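PDB 6WB6: transferrin from Manduca sexta, which transports iron in the insect, binding a single ferric ion per molecule together with carbonate, as a secreted glycoprotein of the transferrin family. Local coordinates for residues A[121-126]-A[338-344]; A[126-131]-A[267-271]. All coordinates share one frame; numbering follows the deposited sequence.

Contact 1 of 2, residues A[121-126]-A[338-344]. With CO3 (carbonate ion), chain G; CO3 (carbonate ion), chain F.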
ATOM      1  N   ASN A 121      14.219  -3.540  -9.509  1.00 19.81           N
ATOM      2  CA  ASN A 121      15.087  -4.711  -9.405  1.00 15.53           C
ATOM      3  C   ASN A 121      16.540  -4.479  -9.809  1.00 24.65           C
ATOM      4  O   ASN A 121      17.436  -4.642  -8.977  1.00 15.75           O
ATOM      5  CB  ASN A 121      14.522  -5.856 -10.231  1.00 16.31           C
ATOM      6  CG  ASN A 121      13.406  -6.578  -9.504  1.00 18.35           C
ATOM      7  OD1 ASN A 121      13.656  -7.399  -8.621  1.00 22.39           O
ATOM      8  ND2 ASN A 121      12.180  -6.238  -9.840  1.00 14.27           N
ATOM      9  N   VAL A 122      16.804  -4.174 -11.085  1.00 14.14           N
ATOM     10  CA  VAL A 122      18.200  -4.124 -11.513  1.00 14.64           C
ATOM     11  C   VAL A 122      18.855  -2.857 -11.002  1.00 18.44           C
ATOM     12  O   VAL A 122      20.072  -2.827 -10.761  1.00 16.11           O
ATOM     13  CB  VAL A 122      18.343  -4.220 -13.051  1.00 14.23           C
ATOM     14  CG1 VAL A 122      17.589  -5.426 -13.577  1.00 15.28           C
ATOM     15  CG2 VAL A 122      17.868  -2.918 -13.758  1.00 13.03           C
ATOM     16  N   GLY A 123      18.074  -1.810 -10.826  1.00 17.65           N
ATOM     17  CA  GLY A 123      18.655  -0.534 -10.463  1.00 20.39           C
ATOM     18  C   GLY A 123      18.691  -0.237  -8.989  1.00 22.58           C
ATOM     19  O   GLY A 123      19.210   0.811  -8.600  1.00 24.46           O
ATOM     20  N   TYR A 124      18.173  -1.123  -8.141  1.00 15.67           N
ATOM     21  CA  TYR A 124      18.148  -0.823  -6.713  1.00 18.43           C
ATOM     22  C   TYR A 124      18.222  -2.047  -5.799  1.00 20.21           C
ATOM     23  O   TYR A 124      19.190  -2.193  -5.037  1.00 19.37           O
ATOM     24  CB  TYR A 124      16.894  -0.023  -6.417  1.00 15.77           C
ATOM     25  CG  TYR A 124      16.833   0.574  -5.065  1.00 13.68           C
ATOM     26  CD1 TYR A 124      17.346   1.845  -4.819  1.00 13.00           C
ATOM     27  CD2 TYR A 124      16.243  -0.111  -4.017  1.00 18.63           C
ATOM     28  CE1 TYR A 124      17.263   2.417  -3.555  1.00 17.82           C
ATOM     29  CE2 TYR A 124      16.165   0.447  -2.739  1.00 21.22           C
ATOM     30  CZ  TYR A 124      16.666   1.701  -2.511  1.00 22.22           C
ATOM     31  OH  TYR A 124      16.565   2.242  -1.234  1.00 17.69           O
ATOM     32  N   LYS A 125      17.202  -2.911  -5.854  1.00 14.23           N
ATOM     33  CA  LYS A 125      17.141  -4.070  -4.975  1.00 18.49           C
ATOM     34  C   LYS A 125      18.289  -5.021  -5.221  1.00 14.85           C
ATOM     35  O   LYS A 125      18.885  -5.530  -4.276  1.00 21.37           O
ATOM     36  CB  LYS A 125      15.815  -4.806  -5.156  1.00 25.96           C
ATOM     37  CG  LYS A 125      14.597  -3.915  -4.931  1.00 25.45           C
ATOM     38  CD  LYS A 125      13.310  -4.688  -4.835  1.00 20.18           C
ATOM     39  CE  LYS A 125      12.847  -5.204  -6.192  1.00 25.02           C
ATOM     40  NZ  LYS A 125      11.616  -6.073  -6.046  1.00 29.38           N
ATOM     41  N   ILE A 126      18.611  -5.288  -6.478  1.00 13.29           N
ATOM     42  CA  ILE A 126      19.710  -6.198  -6.778  1.00 18.31           C
ATOM     43  C   ILE A 126      21.011  -5.522  -6.336  1.00 13.74           C
ATOM     44  O   ILE A 126      21.760  -6.096  -5.523  1.00 18.67           O
ATOM     45  CB  ILE A 126      19.685  -6.587  -8.267  1.00 17.65           C
ATOM     46  CG1 ILE A 126      18.491  -7.530  -8.520  1.00 18.90           C
ATOM     47  CG2 ILE A 126      20.999  -7.207  -8.728  1.00 14.98           C
ATOM     48  CD1 ILE A 126      18.426  -8.049  -9.911  1.00 18.58           C
ATOM     49  N   TYR A 338      17.803 -14.830  -7.246  1.00 16.70           N
ATOM     50  CA  TYR A 338      16.744 -13.908  -6.872  1.00 15.47           C
ATOM     51  C   TYR A 338      16.175 -14.192  -5.492  1.00 14.84           C
ATOM     52  O   TYR A 338      15.475 -13.339  -4.949  1.00 20.64           O
ATOM     53  CB  TYR A 338      15.631 -13.938  -7.934  1.00 17.72           C
ATOM     54  CG  TYR A 338      14.739 -12.732  -7.902  1.00 16.66           C
ATOM     55  CD1 TYR A 338      15.185 -11.515  -8.374  1.00 15.21           C
ATOM     56  CD2 TYR A 338      13.449 -12.811  -7.405  1.00 21.06           C
ATOM     57  CE1 TYR A 338      14.374 -10.411  -8.365  1.00 19.42           C
ATOM     58  CE2 TYR A 338      12.625 -11.700  -7.378  1.00 22.37           C
ATOM     59  CZ  TYR A 338      13.102 -10.502  -7.876  1.00 17.02           C
ATOM     60  OH  TYR A 338      12.319  -9.385  -7.848  1.00 16.85           O
ATOM     61  N   THR A 339      16.433 -15.365  -4.917  1.00 18.08           N
ATOM     62  CA  THR A 339      15.996 -15.583  -3.538  1.00 20.91           C
ATOM     63  C   THR A 339      16.718 -14.617  -2.609  1.00 17.54           C
ATOM     64  O   THR A 339      16.104 -14.019  -1.717  1.00 18.85           O
ATOM     65  CB  THR A 339      16.253 -17.030  -3.116  1.00 21.59           C
ATOM     66  OG1 THR A 339      15.831 -17.924  -4.149  1.00 24.62           O
ATOM     67  CG2 THR A 339      15.489 -17.344  -1.821  1.00 17.74           C
ATOM     68  N   GLU A 340      18.022 -14.430  -2.845  1.00 20.69           N
ATOM     69  CA  GLU A 340      18.819 -13.429  -2.132  1.00 19.62           C
ATOM     70  C   GLU A 340      18.142 -12.075  -2.130  1.00 20.61           C
ATOM     71  O   GLU A 340      18.052 -11.402  -1.090  1.00 20.15           O
ATOM     72  CB  GLU A 340      20.195 -13.298  -2.800  1.00 27.71           C
ATOM     73  CG  GLU A 340      21.033 -14.539  -2.763  1.00 40.02           C
ATOM     74  CD  GLU A 340      22.292 -14.408  -3.612  1.00 42.74           C
ATOM     75  OE1 GLU A 340      23.136 -13.540  -3.303  1.00 32.99           O
ATOM     76  OE2 GLU A 340      22.420 -15.171  -4.595  1.00 41.98           O
ATOM     77  N   VAL A 341      17.685 -11.649  -3.309  1.00 18.85           N
ATOM     78  CA  VAL A 341      17.014 -10.360  -3.461  1.00 14.51           C
ATOM     79  C   VAL A 341      15.723 -10.337  -2.660  1.00 18.97           C
ATOM     80  O   VAL A 341      15.423  -9.374  -1.951  1.00 18.96           O
ATOM     81  CB  VAL A 341      16.747 -10.092  -4.953  1.00 13.97           C
ATOM     82  CG1 VAL A 341      16.126  -8.747  -5.146  1.00 15.38           C
ATOM     83  CG2 VAL A 341      18.022 -10.200  -5.748  1.00 15.03           C
ATOM     84  N   ILE A 342      14.907 -11.378  -2.799  1.00 16.54           N
ATOM     85  CA  ILE A 342      13.642 -11.382  -2.077  1.00 18.65           C
ATOM     86  C   ILE A 342      13.903 -11.335  -0.569  1.00 15.75           C
ATOM     87  O   ILE A 342      13.210 -10.639   0.182  1.00 16.57           O
ATOM     88  CB  ILE A 342      12.802 -12.613  -2.484  1.00 24.61           C
ATOM     89  CG1 ILE A 342      12.139 -12.414  -3.864  1.00 17.32           C
ATOM     90  CG2 ILE A 342      11.749 -12.873  -1.445  1.00 22.81           C
ATOM     91  CD1 ILE A 342      11.680 -13.733  -4.552  1.00 20.78           C
ATOM     92  N   GLU A 343      14.905 -12.063  -0.107  1.00 15.25           N
ATOM     93  CA  GLU A 343      15.196 -12.138   1.327  1.00 22.41           C
ATOM     94  C   GLU A 343      16.139 -11.040   1.792  1.00 23.93           C
ATOM     95  O   GLU A 343      16.533 -11.042   2.951  1.00 26.07           O
ATOM     96  CB  GLU A 343      15.771 -13.507   1.678  1.00 22.35           C
ATOM     97  CG  GLU A 343      14.733 -14.624   1.535  1.00 21.60           C
ATOM     98  CD  GLU A 343      15.291 -16.009   1.869  1.00 29.05           C
ATOM     99  OE1 GLU A 343      16.524 -16.154   1.862  1.00 23.72           O
ATOM    100  OE2 GLU A 343      14.502 -16.940   2.151  1.00 27.96           O
ATOM    101  N   ARG A 344      16.470 -10.080   0.927  1.00 18.84           N
ATOM    102  CA  ARG A 344      17.328  -8.974   1.342  1.00 16.28           C
ATOM    103  C   ARG A 344      16.871  -8.393   2.670  1.00 21.45           C
ATOM    104  O   ARG A 344      15.675  -8.181   2.915  1.00 21.00           O
ATOM    105  CB  ARG A 344      17.347  -7.864   0.302  1.00 22.09           C
ATOM    106  CG  ARG A 344      18.229  -6.678   0.711  1.00 25.10           C
ATOM    107  CD  ARG A 344      18.438  -5.791  -0.473  1.00 23.86           C
ATOM    108  NE  ARG A 344      17.195  -5.138  -0.824  1.00 21.42           N
ATOM    109  CZ  ARG A 344      16.741  -4.029  -0.254  1.00 27.87           C
ATOM    110  NH1 ARG A 344      17.427  -3.438   0.711  1.00 24.22           N
ATOM    111  NH2 ARG A 344      15.586  -3.514  -0.643  1.00 25.32           N
TER
HETATM  112  C   CO3 G 703      14.349  -2.329 -12.668  1.00 17.81           C
HETATM  113  O1  CO3 G 703      13.312  -1.644 -13.045  1.00 17.99           O
HETATM  114  O2  CO3 G 703      15.271  -1.683 -12.052  1.00 18.02           O
HETATM  115  O3  CO3 G 703      14.490  -3.605 -12.863  1.00 17.22           O
HETATM  116  C   CO3 F 702      10.696  -3.058 -11.727  1.00 26.09           C
HETATM  117  O1  CO3 F 702       9.776  -2.886 -10.828  1.00 30.85           O
HETATM  118  O2  CO3 F 702      10.475  -2.767 -13.028  1.00 14.79           O
HETATM  119  O3  CO3 F 702      11.835  -3.538 -11.278  1.00 13.84           O
HETATM  120  O   HOH W   1      10.022  -7.216  -8.261  1.00 19.36           O
HETATM  121  O   HOH W   2      12.176  -8.425  -5.494  1.00 26.06           O
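Asn121 and Tyr338 join the first turn of helix 121-131 to helix 338-342 beside the iron site of the N-terminal lobe, and the asparagine shows how one amide can serve a ligand and a neighbouring helix at once. Its CB passes O3 of the chain G carbonate at 3.5 Å. CG anti to the carbonyl carbon (chi1 -80°) brings ND2 to the same oxygen as the backbone N: Asn121 N and ND2, at 3.0 and 3.1 Å, both donate to O3 of the chain F carbonate. OD1 turns to the other helix and accepts from Tyr338 OH at 2.5 Å, in the plane of the phenol ring and at its edge, the hydroxyl being tilted 21° from the carbonyl plane. Two waters tie Tyr338 OH to Lys125 NZ, and one of them also takes the second hydrogen of ND2. Next to this polar cluster Val341 CG2 meets Ile126 CG1 at 3.9 Å. Arg344 reaches across helix 121-131 to salt bridges with Glu151 and Asp377. Replacing Asn121 with an alanine would probably leave the Tyr338 hydroxyl without its amide acceptor and the chain F carbonate held by one donor fewer. Since Val122 N and Gly123 N grip the chain G carbonate, this helix start presents backbone N-H groups to both anions, while the Tyr338 bond, with those at ND2, is likely to hold the amide in this rotation.

Contact 2 of 2, residues A[126-131]-A[267-271]. With NAG (2-acetamido-2-deoxy-beta-D-glucopyranose), chain C.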
ATOM      1  N   ILE A 126      18.611  -5.288  -6.478  1.00 13.29           N
ATOM      2  CA  ILE A 126      19.710  -6.198  -6.778  1.00 18.31           C
ATOM      3  C   ILE A 126      21.011  -5.522  -6.336  1.00 13.74           C
ATOM      4  O   ILE A 126      21.760  -6.096  -5.523  1.00 18.67           O
ATOM      5  CB  ILE A 126      19.685  -6.587  -8.267  1.00 17.65           C
ATOM      6  CG1 ILE A 126      18.491  -7.530  -8.520  1.00 18.90           C
ATOM      7  CG2 ILE A 126      20.999  -7.207  -8.728  1.00 14.98           C
ATOM      8  CD1 ILE A 126      18.426  -8.049  -9.911  1.00 18.58           C
ATOM      9  N   PRO A 127      21.320  -4.313  -6.791  1.00 15.37           N
ATOM     10  CA  PRO A 127      22.568  -3.693  -6.318  1.00 15.25           C
ATOM     11  C   PRO A 127      22.682  -3.691  -4.803  1.00 23.76           C
ATOM     12  O   PRO A 127      23.753  -3.969  -4.256  1.00 20.47           O
ATOM     13  CB  PRO A 127      22.483  -2.285  -6.894  1.00 15.61           C
ATOM     14  CG  PRO A 127      21.785  -2.456  -8.162  1.00 19.92           C
ATOM     15  CD  PRO A 127      20.726  -3.526  -7.897  1.00 17.51           C
ATOM     16  N   LEU A 128      21.599  -3.382  -4.100  1.00 20.18           N
ATOM     17  CA  LEU A 128      21.682  -3.395  -2.650  1.00 18.96           C
ATOM     18  C   LEU A 128      21.964  -4.797  -2.145  1.00 20.66           C
ATOM     19  O   LEU A 128      22.778  -4.970  -1.234  1.00 20.36           O
ATOM     20  CB  LEU A 128      20.406  -2.833  -2.038  1.00 20.96           C
ATOM     21  CG  LEU A 128      20.307  -1.316  -1.969  1.00 17.96           C
ATOM     22  CD1 LEU A 128      18.885  -0.859  -1.685  1.00 22.77           C
ATOM     23  CD2 LEU A 128      21.211  -0.760  -0.911  1.00 22.84           C
ATOM     24  N   THR A 129      21.331  -5.816  -2.756  1.00 15.78           N
ATOM     25  CA  THR A 129      21.506  -7.188  -2.303  1.00 18.26           C
ATOM     26  C   THR A 129      22.953  -7.629  -2.424  1.00 18.84           C
ATOM     27  O   THR A 129      23.472  -8.312  -1.535  1.00 20.10           O
ATOM     28  CB  THR A 129      20.578  -8.149  -3.101  1.00 19.91           C
ATOM     29  OG1 THR A 129      19.207  -7.833  -2.840  1.00 15.11           O
ATOM     30  CG2 THR A 129      20.810  -9.623  -2.716  1.00 21.97           C
ATOM     31  N   MET A 130      23.615  -7.268  -3.527  1.00 19.55           N
ATOM     32  CA  MET A 130      24.971  -7.753  -3.794  1.00 20.90           C
ATOM     33  C   MET A 130      26.024  -6.915  -3.082  1.00 21.37           C
ATOM     34  O   MET A 130      26.941  -7.461  -2.468  1.00 22.24           O
ATOM     35  CB  MET A 130      25.248  -7.753  -5.309  1.00 21.10           C
ATOM     36  CG  MET A 130      24.292  -8.664  -6.112  1.00 19.85           C
ATOM     37  SD  MET A 130      24.119 -10.256  -5.242  1.00 23.46           S
ATOM     38  CE  MET A 130      22.737 -11.004  -6.096  1.00 23.92           C
ATOM     39  N   LEU A 131      25.925  -5.592  -3.181  1.00 22.54           N
ATOM     40  CA  LEU A 131      26.921  -4.719  -2.564  1.00 19.03           C
ATOM     41  C   LEU A 131      26.973  -4.901  -1.055  1.00 22.45           C
ATOM     42  O   LEU A 131      28.059  -4.871  -0.455  1.00 23.76           O
ATOM     43  CB  LEU A 131      26.614  -3.264  -2.883  1.00 17.28           C
ATOM     44  CG  LEU A 131      26.660  -2.884  -4.362  1.00 18.27           C
ATOM     45  CD1 LEU A 131      26.334  -1.425  -4.487  1.00 22.78           C
ATOM     46  CD2 LEU A 131      28.009  -3.177  -4.980  1.00 24.27           C
ATOM     47  N   SER A 267      26.258 -10.846 -15.423  1.00 29.51           N
ATOM     48  CA  SER A 267      25.103 -10.362 -14.679  1.00 25.22           C
ATOM     49  C   SER A 267      25.104 -11.018 -13.314  1.00 24.07           C
ATOM     50  O   SER A 267      25.247 -12.231 -13.213  1.00 24.47           O
ATOM     51  CB  SER A 267      23.798 -10.676 -15.425  1.00 28.21           C
ATOM     52  OG  SER A 267      22.660 -10.480 -14.593  1.00 25.77           O
ATOM     53  N   TRP A 268      24.970 -10.218 -12.261  1.00 30.69           N
ATOM     54  CA  TRP A 268      24.995 -10.788 -10.920  1.00 31.94           C
ATOM     55  C   TRP A 268      23.647 -11.348 -10.475  1.00 23.91           C
ATOM     56  O   TRP A 268      23.606 -12.160  -9.541  1.00 23.54           O
ATOM     57  CB  TRP A 268      25.487  -9.762  -9.885  1.00 23.22           C
ATOM     58  CG  TRP A 268      24.996  -8.343  -9.978  1.00 22.36           C
ATOM     59  CD1 TRP A 268      24.003  -7.844 -10.777  1.00 25.47           C
ATOM     60  CD2 TRP A 268      25.505  -7.228  -9.231  1.00 23.05           C
ATOM     61  NE1 TRP A 268      23.866  -6.495 -10.568  1.00 21.33           N
ATOM     62  CE2 TRP A 268      24.778  -6.094  -9.625  1.00 19.78           C
ATOM     63  CE3 TRP A 268      26.508  -7.086  -8.266  1.00 20.20           C
ATOM     64  CZ2 TRP A 268      25.014  -4.837  -9.087  1.00 22.03           C
ATOM     65  CZ3 TRP A 268      26.739  -5.846  -7.737  1.00 24.57           C
ATOM     66  CH2 TRP A 268      25.995  -4.729  -8.151  1.00 21.85           C
ATOM     67  N   ALA A 269      22.549 -10.936 -11.100  1.00 25.97           N
ATOM     68  CA  ALA A 269      21.253 -11.524 -10.801  1.00 17.49           C
ATOM     69  C   ALA A 269      20.293 -11.190 -11.921  1.00 21.47           C
ATOM     70  O   ALA A 269      20.516 -10.253 -12.697  1.00 21.03           O
ATOM     71  CB  ALA A 269      20.706 -11.027  -9.463  1.00 19.19           C
ATOM     72  N   ALA A 270      19.189 -11.950 -11.970  1.00 19.20           N
ATOM     73  CA  ALA A 270      18.142 -11.727 -12.950  1.00 21.82           C
ATOM     74  C   ALA A 270      16.786 -11.703 -12.262  1.00 20.52           C
ATOM     75  O   ALA A 270      16.583 -12.335 -11.238  1.00 14.16           O
ATOM     76  CB  ALA A 270      18.144 -12.817 -14.023  1.00 17.29           C
ATOM     77  N   ARG A 271      15.866 -10.951 -12.818  1.00 14.02           N
ATOM     78  CA  ARG A 271      14.478 -11.098 -12.419  1.00 15.02           C
ATOM     79  C   ARG A 271      13.877 -12.285 -13.163  1.00 18.73           C
ATOM     80  O   ARG A 271      13.880 -12.296 -14.405  1.00 20.15           O
ATOM     81  CB  ARG A 271      13.703  -9.840 -12.705  1.00 21.11           C
ATOM     82  CG  ARG A 271      12.314  -9.868 -12.171  1.00 19.86           C
ATOM     83  CD  ARG A 271      11.699  -8.553 -12.443  1.00 16.58           C
ATOM     84  NE  ARG A 271      10.383  -8.433 -11.848  1.00 18.73           N
ATOM     85  CZ  ARG A 271       9.617  -7.363 -11.999  1.00 19.02           C
ATOM     86  NH1 ARG A 271      10.050  -6.319 -12.706  1.00 16.05           N
ATOM     87  NH2 ARG A 271       8.429  -7.340 -11.449  1.00 17.82           N
TER
HETATM   88  C1  NAG C   1      24.599 -15.688  -9.492  1.00 28.12           C
HETATM   89  C2  NAG C   1      25.001 -15.486 -10.942  1.00 31.01           C
HETATM   90  C3  NAG C   1      26.378 -16.055 -11.303  1.00 33.23           C
HETATM   91  C4  NAG C   1      27.436 -15.802 -10.224  1.00 36.92           C
HETATM   92  C5  NAG C   1      26.873 -15.937  -8.810  1.00 36.64           C
HETATM   93  C6  NAG C   1      27.827 -15.314  -7.819  1.00 34.71           C
HETATM   94  C7  NAG C   1      22.986 -15.363 -12.348  1.00 30.69           C
HETATM   95  C8  NAG C   1      22.153 -16.159 -13.305  1.00 26.39           C
HETATM   96  N2  NAG C   1      23.976 -16.059 -11.792  1.00 24.59           N
HETATM   97  O3  NAG C   1      26.768 -15.414 -12.527  1.00 32.82           O
HETATM   98  O4  NAG C   1      28.488 -16.778 -10.251  1.00 32.31           O
HETATM   99  O5  NAG C   1      25.635 -15.251  -8.633  1.00 30.68           O
HETATM  100  O6  NAG C   1      27.990 -13.963  -8.234  1.00 31.64           O
HETATM  101  O7  NAG C   1      22.766 -14.179 -12.129  1.00 24.52           O
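Ile126 and Met130, one turn apart, pack on Trp268 and Ala269 in an apolar helix-on-strand contact, in which residues 126-131 run roughly antiparallel to strand 269-271, at 151°. That strand pairs with strand 90-97 of the mixed sheet in the N-terminal lobe, and the helix lies against the sheet in the manner of a periplasmic-binding-protein-like domain. The indole carries most of the contact. At chi1 42° Trp268 CG stands between the backbone N and the carbonyl carbon, and the ring extends along the helix from Ile126 to Leu131. Ile126 lays its CG2 methyl over the five-membered ring, 3.9 Å from the centroid and 29° off the normal, a CH-pi contact. Met130 covers the same face farther along: its CG sits 3.3 Å above the plane, offset toward the rim, and its CB closes to 3.3 Å on CE3. The methionine and the indole run past each other in opposite senses, and a bend at its second torsion carries Met130 CE back to Ala269 CB at 3.9 Å. Ile126 CD1 reaches the same alanine methyl at 3.8 Å. The far end of the indole is met by Pro127 near CZ2 and, at the ring edge, by Leu131 CD2, 4.0 Å from CZ3. Behind the strand, the glycan's NAG O7 approaches Ala269 CA, and Trp268 O accepts a hydrogen bond from Asn337. Arg271 NH1 is hydrogen-bonded to the hydroxyl of the iron ligand Tyr90. With no hydrogen bond across it, the contact rests on close apolar packing and the CH-pi interaction: the indole, met by Ile126, Met130, Pro127 and Leu131 with the Ala269 methyl alongside, packs the helix against a strand whose far end, Arg271, lies in the carbonate pocket.

In the fold
Both contacts are buried and share helix 121-131, with Ile126 common to the two, so this one helix is gripped by helix 338-342 in contact 1 and by strand 269-271 in contact 2. Their centres lie about 6 Å apart, and contact 2 is nested within the chain loop that contact 1 closes. The chemistry follows position along the helix: near its N-terminal start, beside the ferric ion and carbonates, contact 1 is mainly polar, with an apolar Ile126-Val341 patch, whereas contact 2 has no hydrogen bond between its segments. The partners also touch directly, Tyr338 CD1 lying 3.3 Å from Ala270 O. The anion-binding start of the helix is continuous with a turn packed in apolar surroundings.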